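Local coordinates for solute-binding protein (Thermoactinomyces vulgaris, PDB 2ZYO) that binds maltotetraose and probably serves as the solute-binding component that delivers malto- and cyclodextrins for uptake across the cell membrane, at residues Ile97-Ser102 and Leu299-Thr304; Asp254-Ala257 and Asn261-Val264; Thr368-Ala371 and Thr376-Gln379; Phe151-Ala156 and Tyr165-Glu170. All blocks are in the same frame, centred on the assembly; numbering follows the deposited sequence.

Interaction 1 of 4, residues Ile97-Ser102 and Leu299-Thr304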
loop_
_atom_site.group_PDB
_atom_site.type_symbol
_atom_site.label_atom_id
_atom_site.label_comp_id
_atom_site.label_asym_id
_atom_site.label_seq_id
_atom_site.Cartn_x
_atom_site.Cartn_y
_atom_site.Cartn_z
ATOM N N ILE A 97 -17.928 -6.514 -9.236
ATOM C CA ILE A 97 -18.584 -7.572 -8.479
ATOM C C ILE A 97 -19.905 -7.057 -7.927
ATOM O O ILE A 97 -20.051 -5.866 -7.635
ATOM C CB ILE A 97 -17.702 -8.160 -7.346
ATOM C CG1 ILE A 97 -17.223 -7.071 -6.380
ATOM C CG2 ILE A 97 -16.528 -8.935 -7.942
ATOM C CD1 ILE A 97 -16.739 -7.613 -5.035
ATOM N N GLN A 98 -20.867 -7.962 -7.807
ATOM C CA GLN A 98 -22.167 -7.626 -7.262
ATOM C C GLN A 98 -22.371 -8.367 -5.948
ATOM O O GLN A 98 -22.699 -9.557 -5.927
ATOM C CB GLN A 98 -23.273 -7.941 -8.272
ATOM C CG GLN A 98 -23.191 -7.086 -9.529
ATOM C CD GLN A 98 -24.308 -7.375 -10.504
ATOM O OE1 GLN A 98 -24.228 -8.312 -11.301
ATOM N NE2 GLN A 98 -25.358 -6.559 -10.458
ATOM N N VAL A 99 -22.126 -7.650 -4.855
ATOM C CA VAL A 99 -22.351 -8.157 -3.505
ATOM C C VAL A 99 -23.152 -7.133 -2.708
ATOM O O VAL A 99 -23.126 -5.938 -3.019
ATOM C CB VAL A 99 -21.020 -8.487 -2.763
ATOM C CG1 VAL A 99 -20.270 -9.614 -3.465
ATOM C CG2 VAL A 99 -20.132 -7.249 -2.627
ATOM N N ASP A 100 -23.863 -7.605 -1.688
ATOM C CA ASP A 100 -24.672 -6.733 -0.843
ATOM C C ASP A 100 -23.785 -5.865 0.039
ATOM O O ASP A 100 -22.617 -6.189 0.266
ATOM C CB ASP A 100 -25.615 -7.559 0.036
ATOM C CG ASP A 100 -26.539 -8.457 -0.768
ATOM O OD1 ASP A 100 -26.866 -8.114 -1.923
ATOM O OD2 ASP A 100 -26.945 -9.510 -0.232
ATOM N N ASN A 101 -24.345 -4.768 0.541
ATOM C CA ASN A 101 -23.622 -3.890 1.461
ATOM C C ASN A 101 -23.139 -4.626 2.710
ATOM O O ASN A 101 -22.091 -4.291 3.266
ATOM C CB ASN A 101 -24.476 -2.679 1.847
ATOM C CG ASN A 101 -23.684 -1.617 2.595
ATOM O OD1 ASN A 101 -23.981 -1.308 3.750
ATOM N ND2 ASN A 101 -22.666 -1.062 1.946
ATOM N N SER A 102 -23.900 -5.637 3.132
ATOM C CA SER A 102 -23.535 -6.463 4.285
ATOM C C SER A 102 -22.205 -7.182 4.065
ATOM O O SER A 102 -21.442 -7.389 5.009
ATOM C CB SER A 102 -24.639 -7.479 4.597
ATOM O OG SER A 102 -24.774 -8.435 3.560
ATOM N N LEU A 299 -16.868 -17.725 -5.037
ATOM C CA LEU A 299 -15.517 -18.156 -4.681
ATOM C C LEU A 299 -14.740 -17.017 -4.018
ATOM O O LEU A 299 -14.070 -17.221 -3.004
ATOM C CB LEU A 299 -14.767 -18.691 -5.910
ATOM C CG LEU A 299 -13.268 -18.996 -5.776
ATOM C CD1 LEU A 299 -12.971 -20.077 -4.736
ATOM C CD2 LEU A 299 -12.705 -19.386 -7.126
ATOM N N MET A 300 -14.841 -15.818 -4.589
ATOM C CA MET A 300 -14.154 -14.648 -4.045
ATOM C C MET A 300 -14.539 -14.390 -2.590
ATOM O O MET A 300 -13.686 -14.067 -1.763
ATOM C CB MET A 300 -14.446 -13.409 -4.887
ATOM C CG MET A 300 -13.637 -12.195 -4.457
ATOM S SD MET A 300 -14.134 -10.656 -5.243
ATOM C CE MET A 300 -13.574 -10.927 -6.926
ATOM N N GLN A 301 -15.831 -14.520 -2.292
ATOM C CA GLN A 301 -16.322 -14.372 -0.924
ATOM C C GLN A 301 -15.787 -15.483 -0.023
ATOM O O GLN A 301 -15.407 -15.233 1.123
ATOM C CB GLN A 301 -17.851 -14.355 -0.894
ATOM C CG GLN A 301 -18.460 -13.093 -1.464
ATOM C CD GLN A 301 -19.954 -13.209 -1.650
ATOM O OE1 GLN A 301 -20.724 -13.000 -0.714
ATOM N NE2 GLN A 301 -20.374 -13.531 -2.867
ATOM N N PHE A 302 -15.751 -16.704 -0.549
ATOM C CA PHE A 302 -15.244 -17.847 0.205
ATOM C C PHE A 302 -13.776 -17.649 0.587
ATOM O O PHE A 302 -13.359 -18.012 1.688
ATOM C CB PHE A 302 -15.433 -19.149 -0.585
ATOM C CG PHE A 302 -15.163 -20.386 0.216
ATOM C CD1 PHE A 302 -16.181 -21.000 0.941
ATOM C CD2 PHE A 302 -13.887 -20.942 0.250
ATOM C CE1 PHE A 302 -15.929 -22.148 1.692
ATOM C CE2 PHE A 302 -13.629 -22.088 1.001
ATOM C CZ PHE A 302 -14.651 -22.689 1.719
ATOM N N LEU A 303 -13.009 -17.047 -0.322
ATOM C CA LEU A 303 -11.580 -16.817 -0.106
ATOM C C LEU A 303 -11.289 -15.641 0.827
ATOM O O LEU A 303 -10.152 -15.463 1.258
ATOM C CB LEU A 303 -10.861 -16.594 -1.442
ATOM C CG LEU A 303 -10.850 -17.727 -2.474
ATOM C CD1 LEU A 303 -10.227 -17.242 -3.771
ATOM C CD2 LEU A 303 -10.117 -18.961 -1.954
ATOM N N THR A 304 -12.314 -14.838 1.119
ATOM C CA THR A 304 -12.141 -13.627 1.925
ATOM C C THR A 304 -13.009 -13.613 3.187
ATOM O O THR A 304 -13.230 -12.556 3.791
ATOM C CB THR A 304 -12.413 -12.345 1.101
ATOM O OG1 THR A 304 -13.741 -12.392 0.558
ATOM C CG2 THR A 304 -11.407 -12.205 -0.038
#

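Interaction 2 of 4, residues Asp254-Ala257 and Asn261-Val264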
loop_
_atom_site.group_PDB
_atom_site.type_symbol
_atom_site.label_atom_id
_atom_site.label_comp_id
_atom_site.label_asym_id
_atom_site.label_seq_id
_atom_site.Cartn_x
_atom_site.Cartn_y
_atom_site.Cartn_z
ATOM N N ASP A 254 13.104 -9.352 7.123
ATOM C CA ASP A 254 14.518 -9.057 6.904
ATOM C C ASP A 254 15.193 -8.490 8.160
ATOM O O ASP A 254 16.314 -8.883 8.493
ATOM C CB ASP A 254 14.682 -8.098 5.718
ATOM C CG ASP A 254 16.127 -7.954 5.264
ATOM O OD1 ASP A 254 16.906 -8.923 5.386
ATOM O OD2 ASP A 254 16.479 -6.862 4.771
ATOM N N TYR A 255 14.508 -7.579 8.853
ATOM C CA TYR A 255 15.037 -6.989 10.088
ATOM C C TYR A 255 15.214 -8.029 11.193
ATOM O O TYR A 255 16.214 -8.013 11.913
ATOM C CB TYR A 255 14.134 -5.862 10.605
ATOM C CG TYR A 255 14.065 -4.610 9.751
ATOM C CD1 TYR A 255 15.047 -4.311 8.800
ATOM C CD2 TYR A 255 13.025 -3.701 9.925
ATOM C CE1 TYR A 255 14.971 -3.150 8.028
ATOM C CE2 TYR A 255 12.945 -2.539 9.166
ATOM C CZ TYR A 255 13.917 -2.268 8.224
ATOM O OH TYR A 255 13.820 -1.115 7.480
ATOM N N GLN A 256 14.233 -8.918 11.321
ATOM C CA GLN A 256 14.255 -9.967 12.340
ATOM C C GLN A 256 15.312 -11.025 12.042
ATOM O O GLN A 256 15.971 -11.521 12.958
ATOM C CB GLN A 256 12.876 -10.611 12.480
ATOM C CG GLN A 256 11.825 -9.678 13.062
ATOM C CD GLN A 256 10.471 -10.336 13.207
ATOM O OE1 GLN A 256 9.986 -11.003 12.293
ATOM N NE2 GLN A 256 9.847 -10.142 14.359
ATOM N N ALA A 257 15.476 -11.354 10.761
ATOM C CA ALA A 257 16.525 -12.280 10.332
ATOM C C ALA A 257 17.917 -11.746 10.672
ATOM O O ALA A 257 18.839 -12.523 10.924
ATOM C CB ALA A 257 16.409 -12.566 8.842
ATOM N N ASN A 261 15.543 -6.849 17.538
ATOM C CA ASN A 261 14.307 -6.971 18.299
ATOM C C ASN A 261 13.428 -5.784 17.933
ATOM O O ASN A 261 13.661 -4.656 18.375
ATOM C CB ASN A 261 14.593 -7.013 19.805
ATOM C CG ASN A 261 13.372 -7.409 20.630
ATOM O OD1 ASN A 261 12.354 -7.864 20.100
ATOM N ND2 ASN A 261 13.475 -7.237 21.944
ATOM N N VAL A 262 12.427 -6.061 17.104
ATOM C CA VAL A 262 11.654 -5.030 16.416
ATOM C C VAL A 262 10.382 -4.642 17.163
ATOM O O VAL A 262 9.609 -5.501 17.595
ATOM C CB VAL A 262 11.286 -5.493 14.975
ATOM C CG1 VAL A 262 10.439 -4.457 14.262
ATOM C CG2 VAL A 262 12.542 -5.800 14.164
ATOM N N GLY A 263 10.183 -3.336 17.316
ATOM C CA GLY A 263 8.909 -2.788 17.761
ATOM C C GLY A 263 8.282 -2.001 16.625
ATOM O O GLY A 263 8.990 -1.518 15.739
ATOM N N VAL A 264 6.955 -1.887 16.640
ATOM C CA VAL A 264 6.231 -1.098 15.639
ATOM C C VAL A 264 5.137 -0.262 16.297
ATOM O O VAL A 264 4.298 -0.787 17.034
ATOM C CB VAL A 264 5.604 -1.979 14.521
ATOM C CG1 VAL A 264 4.973 -1.104 13.439
ATOM C CG2 VAL A 264 6.644 -2.908 13.902
HETATM O O HOH W 1 11.548 -8.809 16.480
#

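Interaction 3 of 4, residues Thr368-Ala371 and Thr376-Gln379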
loop_
_atom_site.group_PDB
_atom_site.type_symbol
_atom_site.label_atom_id
_atom_site.label_comp_id
_atom_site.label_asym_id
_atom_site.label_seq_id
_atom_site.Cartn_x
_atom_site.Cartn_y
_atom_site.Cartn_z
ATOM N N THR A 368 14.537 14.928 -4.504
ATOM C CA THR A 368 15.989 14.880 -4.698
ATOM C C THR A 368 16.586 16.278 -4.867
ATOM O O THR A 368 17.584 16.607 -4.220
ATOM C CB THR A 368 16.367 13.970 -5.892
ATOM O OG1 THR A 368 16.017 12.619 -5.580
ATOM C CG2 THR A 368 17.863 14.028 -6.183
ATOM N N PHE A 369 15.968 17.099 -5.717
ATOM C CA PHE A 369 16.466 18.455 -5.964
ATOM C C PHE A 369 16.454 19.303 -4.691
ATOM O O PHE A 369 17.374 20.089 -4.454
ATOM C CB PHE A 369 15.681 19.149 -7.089
ATOM C CG PHE A 369 15.721 18.419 -8.408
ATOM C CD1 PHE A 369 16.898 17.826 -8.866
ATOM C CD2 PHE A 369 14.583 18.340 -9.202
ATOM C CE1 PHE A 369 16.930 17.152 -10.086
ATOM C CE2 PHE A 369 14.605 17.671 -10.423
ATOM C CZ PHE A 369 15.780 17.077 -10.865
ATOM N N VAL A 370 15.419 19.125 -3.872
ATOM C CA VAL A 370 15.321 19.809 -2.581
ATOM C C VAL A 370 16.367 19.283 -1.591
ATOM O O VAL A 370 17.062 20.070 -0.943
ATOM C CB VAL A 370 13.887 19.709 -1.984
ATOM C CG1 VAL A 370 13.839 20.268 -0.569
ATOM C CG2 VAL A 370 12.897 20.449 -2.865
ATOM N N ALA A 371 16.482 17.957 -1.497
ATOM C CA ALA A 371 17.430 17.299 -0.593
ATOM C C ALA A 371 18.874 17.720 -0.851
ATOM O O ALA A 371 19.656 17.886 0.085
ATOM C CB ALA A 371 17.304 15.790 -0.706
ATOM N N THR A 376 14.677 25.323 -4.439
ATOM C CA THR A 376 13.793 25.574 -3.305
ATOM C C THR A 376 12.574 24.655 -3.427
ATOM O O THR A 376 12.257 24.200 -4.528
ATOM C CB THR A 376 13.316 27.046 -3.247
ATOM O OG1 THR A 376 12.472 27.325 -4.371
ATOM C CG2 THR A 376 14.501 28.015 -3.233
ATOM N N PRO A 377 11.903 24.358 -2.298
ATOM C CA PRO A 377 10.647 23.606 -2.337
ATOM C C PRO A 377 9.660 24.099 -3.402
ATOM O O PRO A 377 9.145 23.287 -4.173
ATOM C CB PRO A 377 10.088 23.815 -0.929
ATOM C CG PRO A 377 11.310 23.882 -0.089
ATOM C CD PRO A 377 12.300 24.664 -0.912
ATOM N N GLU A 378 9.422 25.410 -3.455
ATOM C CA GLU A 378 8.481 26.000 -4.414
ATOM C C GLU A 378 8.895 25.747 -5.866
ATOM O O GLU A 378 8.063 25.362 -6.689
ATOM C CB GLU A 378 8.319 27.502 -4.160
ATOM C CG GLU A 378 7.240 28.182 -5.004
ATOM C CD GLU A 378 7.134 29.671 -4.728
ATOM O OE1 GLU A 378 6.813 30.048 -3.578
ATOM O OE2 GLU A 378 7.371 30.468 -5.663
ATOM N N GLN A 379 10.176 25.968 -6.166
ATOM C CA GLN A 379 10.719 25.772 -7.514
ATOM C C GLN A 379 10.626 24.311 -7.957
ATOM O O GLN A 379 10.214 24.023 -9.082
ATOM C CB GLN A 379 12.177 26.243 -7.589
ATOM C CG GLN A 379 12.380 27.754 -7.494
ATOM C CD GLN A 379 13.832 28.144 -7.232
ATOM O OE1 GLN A 379 14.609 27.372 -6.660
ATOM N NE2 GLN A 379 14.200 29.352 -7.645
#

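Interaction 4 of 4, residues Phe151-Ala156 and Tyr165-Glu170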
loop_
_atom_site.group_PDB
_atom_site.type_symbol
_atom_site.label_atom_id
_atom_site.label_comp_id
_atom_site.label_asym_id
_atom_site.label_seq_id
_atom_site.Cartn_x
_atom_site.Cartn_y
_atom_site.Cartn_z
ATOM N N PHE A 151 11.219 14.649 15.535
ATOM C CA PHE A 151 12.197 15.409 14.769
ATOM C C PHE A 151 13.359 15.899 15.633
ATOM O O PHE A 151 14.507 15.885 15.190
ATOM C CB PHE A 151 11.556 16.573 14.011
ATOM C CG PHE A 151 12.442 17.132 12.940
ATOM C CD1 PHE A 151 12.608 16.449 11.740
ATOM C CD2 PHE A 151 13.144 18.316 13.142
ATOM C CE1 PHE A 151 13.447 16.943 10.748
ATOM C CE2 PHE A 151 13.983 18.820 12.155
ATOM C CZ PHE A 151 14.136 18.131 10.955
ATOM N N GLN A 152 13.050 16.320 16.859
ATOM C CA GLN A 152 14.075 16.692 17.836
ATOM C C GLN A 152 15.014 15.516 18.106
ATOM O O GLN A 152 16.237 15.678 18.133
ATOM C CB GLN A 152 13.430 17.191 19.138
ATOM C CG GLN A 152 14.416 17.498 20.276
ATOM C CD GLN A 152 15.467 18.533 19.903
ATOM O OE1 GLN A 152 15.184 19.503 19.199
ATOM N NE2 GLN A 152 16.688 18.331 20.384
ATOM N N TYR A 153 14.428 14.333 18.288
ATOM C CA TYR A 153 15.176 13.093 18.476
ATOM C C TYR A 153 16.130 12.836 17.305
ATOM O O TYR A 153 17.272 12.432 17.508
ATOM C CB TYR A 153 14.204 11.921 18.659
ATOM C CG TYR A 153 14.848 10.603 19.033
ATOM C CD1 TYR A 153 15.131 10.296 20.364
ATOM C CD2 TYR A 153 15.155 9.655 18.059
ATOM C CE1 TYR A 153 15.720 9.082 20.712
ATOM C CE2 TYR A 153 15.745 8.440 18.397
ATOM C CZ TYR A 153 16.023 8.160 19.723
ATOM O OH TYR A 153 16.600 6.956 20.058
ATOM N N ALA A 154 15.660 13.083 16.082
ATOM C CA ALA A 154 16.501 12.937 14.892
ATOM C C ALA A 154 17.635 13.966 14.866
ATOM O O ALA A 154 18.786 13.619 14.598
ATOM C CB ALA A 154 15.660 13.028 13.628
ATOM N N LYS A 155 17.310 15.224 15.152
ATOM C CA LYS A 155 18.312 16.293 15.194
ATOM C C LYS A 155 19.409 16.015 16.219
ATOM O O LYS A 155 20.587 16.266 15.962
ATOM C CB LYS A 155 17.661 17.639 15.503
ATOM C CG LYS A 155 16.857 18.229 14.358
ATOM C CD LYS A 155 16.537 19.697 14.610
ATOM C CE LYS A 155 15.569 19.870 15.775
ATOM N NZ LYS A 155 15.252 21.297 16.043
ATOM N N ALA A 156 19.012 15.493 17.375
ATOM C CA ALA A 156 19.950 15.223 18.461
ATOM C C ALA A 156 20.812 13.984 18.210
ATOM O O ALA A 156 21.987 13.966 18.570
ATOM C CB ALA A 156 19.206 15.098 19.784
ATOM N N TYR A 165 22.037 6.643 13.562
ATOM C CA TYR A 165 20.871 7.512 13.424
ATOM C C TYR A 165 19.838 7.295 14.519
ATOM O O TYR A 165 19.650 6.179 14.996
ATOM C CB TYR A 165 20.202 7.300 12.063
ATOM C CG TYR A 165 21.038 7.768 10.900
ATOM C CD1 TYR A 165 20.916 9.067 10.408
ATOM C CD2 TYR A 165 21.960 6.914 10.294
ATOM C CE1 TYR A 165 21.691 9.504 9.342
ATOM C CE2 TYR A 165 22.738 7.342 9.231
ATOM C CZ TYR A 165 22.598 8.634 8.760
ATOM O OH TYR A 165 23.371 9.057 7.704
ATOM N N GLY A 166 19.176 8.380 14.909
ATOM C CA GLY A 166 17.985 8.294 15.743
ATOM C C GLY A 166 16.776 7.938 14.896
ATOM O O GLY A 166 16.019 7.027 15.233
ATOM N N VAL A 167 16.591 8.675 13.801
ATOM C CA VAL A 167 15.514 8.405 12.847
ATOM C C VAL A 167 16.066 8.495 11.428
ATOM O O VAL A 167 16.686 9.492 11.052
ATOM C CB VAL A 167 14.319 9.385 12.994
ATOM C CG1 VAL A 167 13.132 8.906 12.156
ATOM C CG2 VAL A 167 13.906 9.539 14.454
ATOM N N LEU A 168 15.828 7.442 10.653
ATOM C CA LEU A 168 16.284 7.367 9.272
ATOM C C LEU A 168 15.177 6.767 8.419
ATOM O O LEU A 168 14.605 5.741 8.775
ATOM C CB LEU A 168 17.548 6.506 9.188
ATOM C CG LEU A 168 18.157 6.172 7.823
ATOM C CD1 LEU A 168 18.678 7.416 7.116
ATOM C CD2 LEU A 168 19.275 5.157 8.007
ATOM N N PHE A 169 14.871 7.409 7.296
ATOM C CA PHE A 169 13.899 6.860 6.351
ATOM C C PHE A 169 14.099 7.426 4.953
ATOM O O PHE A 169 14.944 8.305 4.751
ATOM C CB PHE A 169 12.449 7.031 6.856
ATOM C CG PHE A 169 11.886 8.425 6.707
ATOM C CD1 PHE A 169 10.923 8.694 5.735
ATOM C CD2 PHE A 169 12.281 9.455 7.561
ATOM C CE1 PHE A 169 10.382 9.970 5.597
ATOM C CE2 PHE A 169 11.744 10.737 7.430
ATOM C CZ PHE A 169 10.791 10.993 6.445
ATOM N N GLU A 170 13.334 6.906 3.993
ATOM C CA GLU A 170 13.396 7.354 2.603
ATOM C C GLU A 170 12.715 8.706 2.423
ATOM O O GLU A 170 11.657 8.805 1.788
ATOM C CB GLU A 170 12.761 6.318 1.677
ATOM C CG GLU A 170 13.656 5.156 1.330
ATOM C CD GLU A 170 13.119 4.361 0.160
ATOM O OE1 GLU A 170 13.046 4.917 -0.958
ATOM O OE2 GLU A 170 12.769 3.184 0.362
#

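Interaction 1 of 4, residues Ile97-Ser102 and Leu299-Thr304
In a lobe of the periplasmic-binding-protein fold, Ile97 and Val99, in the chain between strand 94-95 and helix 101-104, rest against Met300 and Gln301 near the C-terminal end of helix 293-302. The buried half is apolar. Two branches of Ile97 meet the thioether of Met300: CG2 lies 3.7 Å from Met300 CE, and Ile97 CD1 comes within 4.0 Å of Met300 SD. Met300 lies roughly perpendicular to Ile97. It runs out extended as far as SD and then bends (chi3 -70°), which brings its terminal methyl onto the CG2 branch of Ile97.

The second half lies nearer the surface. Val99 CG1 packs on the amide end of Gln301, 4.0 Å from Gln301 NE2, as the two side chains run antiparallel alongside one another. This NE2 is hydrogen-bonded to the carbonyl O of Thr297, one turn back, so the amide is held on its own helix while it takes the valine methyl. One turn beyond Met300, Thr304 OG1 donates to Met300 O at 2.9 Å, tilted 23° from the carbonyl plane.

Met300 also touches Leu77 and Trp284, on strands 77-81 and 278-287, and Ile97 touches Leu121, Leu124 and Leu286. A helix laid on a sheet in this way is characteristic of the alpha/beta lobes of solute-binding proteins.

Interaction 2 of 4, residues Asp254-Ala257 and Asn261-Val264
The ring of Tyr255 points on past Val262, and it is the benzylic CB, not a ring face, that meets the valine: Tyr255 CB lies 3.9 Å from Val262 CG2. The ring itself meets that of Phe237, with the two planes at about 55°. The second flat group, the amide of Gln256, likewise keeps off the valine and turns its NE2 to a water. Together these residues pack the helix-to-strand turn in which helix 252-257 ends and the chain comes back as strand 262-265, at the sheet of an alpha/beta lobe.

A single methyl carries the apolar contact. Val262 CG2 sits beside the backbone N of its own residue, while CG1 is anti to that N (chi1 178°), and this rotation presents CG2 to the helix. There it also approaches Gln256 CG, at 4.1 Å, with the glutamine chain passing crosswise to the valine.

Farther out, Tyr255 OH is hydrogen-bonded to Asn234 OD1 and to Asn247 ND2, so two amides grip the buried hydroxyl and hold the far end of the ring. The Tyr255 side chain is about 11 Å from a bound glucose unit. Ile134 of strand 120-136 touches both Tyr255 and Val262, and Val336 packs on Val262 and Gln256.

No direct hydrogen bond joins helix and strand here. Instead, one water accepts from both, lying 3.0 Å from Gln256 NE2 and 3.0 Å from the backbone Val262 N.

Interaction 3 of 4, residues Thr368-Ala371 and Thr376-Gln379
At a helix-loop-helix junction, where helix 360-371 gives way to helix 377-394, Val370 packs against Pro377, the first residue of the second helix, next to a capping box formed by Thr376 and Gln379. The junction is apolar on the side where the helices meet and polar at the cap.

Val370 CG2 does most of the touching. It lies 3.9 Å from Pro377 CA and 4.2 Å from Thr376 O, against Pro377 CA and N at the backbone side of the proline ring. The outer ring carbon is approached by the other methyl, CG1, which is anti to the backbone N (chi1 173°) and stays looser, 4.4 Å from Pro377 CG.

The cap is reciprocal. Thr376 OG1 accepts from Gln379 N at 3.2 Å, satisfying an N-H of the first turn that has no carbonyl before it in the helix. In return, the extended side chain of Gln379 reaches back along the turn so that OE1 takes the backbone Thr376 N at 3.0 Å, almost straight (174°), with the donor tilted 22° from the amide carbonyl plane. Pro377 suits the first helical position, since it has no N-H to satisfy there. The whole cap lies toward solvent, whereas Val370 and Pro377 are buried.

Helix 360-371 also carries Trp360 and Asn364 of the ligand pocket. Helix 206-220 lies along the junction and touches both sides of it: Gln216 meets Val370, Phe219 meets Ala371, and Met212 and Asn213 meet Pro377.

Interaction 4 of 4, residues Phe151-Ala156 and Tyr165-Glu170
Tyr153 and Ala154 of helix 147-157 close tightly on the corner at Gly166 and Val167, while Gln152 and Ala156 of the same helix face solvent. The tight part centres on the glycine. Tyr153 CE2 lies 3.5 Å from Gly166 CA, and Gly166 O sits at the edge of the ring, in its plane, 3.5 Å from the same Tyr153 CE2. A CB on Gly166 would come within about 3.0 Å of Tyr153 CE2, so a glycine fits the spot.

Next along, Val167 CG2 comes to the ring edge 3.8 Å from Tyr153 CD2, and Val167 CB lies 3.9 Å from Ala154 CB. The ring reaches the corner because chi1 of Tyr153 (-173°) sets CG opposite the backbone N, beside the carbonyl carbon. An alanine at this position would take away the ring and probably open a gap beside Gly166 and Val167, leaving Ala154 as the main apolar contact.

The corner has a polar grip as well: Asn158 accepts from Gly166 N through OD1 and donates to Val167 O through ND2.

On both sides of the corner the chain bonds to the neighbouring strand 242-247, running parallel to it: Tyr165 pairs with Ala243 and Leu168 with Ala244. Ala243 also touches Tyr153. Leu236 of helix 230-238 packs on Tyr165 and Leu168, and Trp218 of helix 206-220 meets Phe151 and Phe169 edge-to-face, joining helix 147-157 to the sheet.

Overall arrangement
From the N terminus, residues 97-102 open interaction 1, which closes only at 299-304 after a loop of 196 residues. Interactions 4 and 2 both fall within that loop, one after the other: 151-156 closes on 165-170 across 8 residues, and 254-257 on 261-264 across 3. Interaction 3 follows in series, with 4 residues between its segments, and no two contacts cross. Interactions 2 and 4 reach the same mixed sheet, their centres about 18 Å apart, while interaction 3 lies about 20 Å from interaction 4, centre to centre, among the helices. Interaction 1, about 44 Å from interaction 4 between centres, lies on the other side of the chain's centre, in the other lobe.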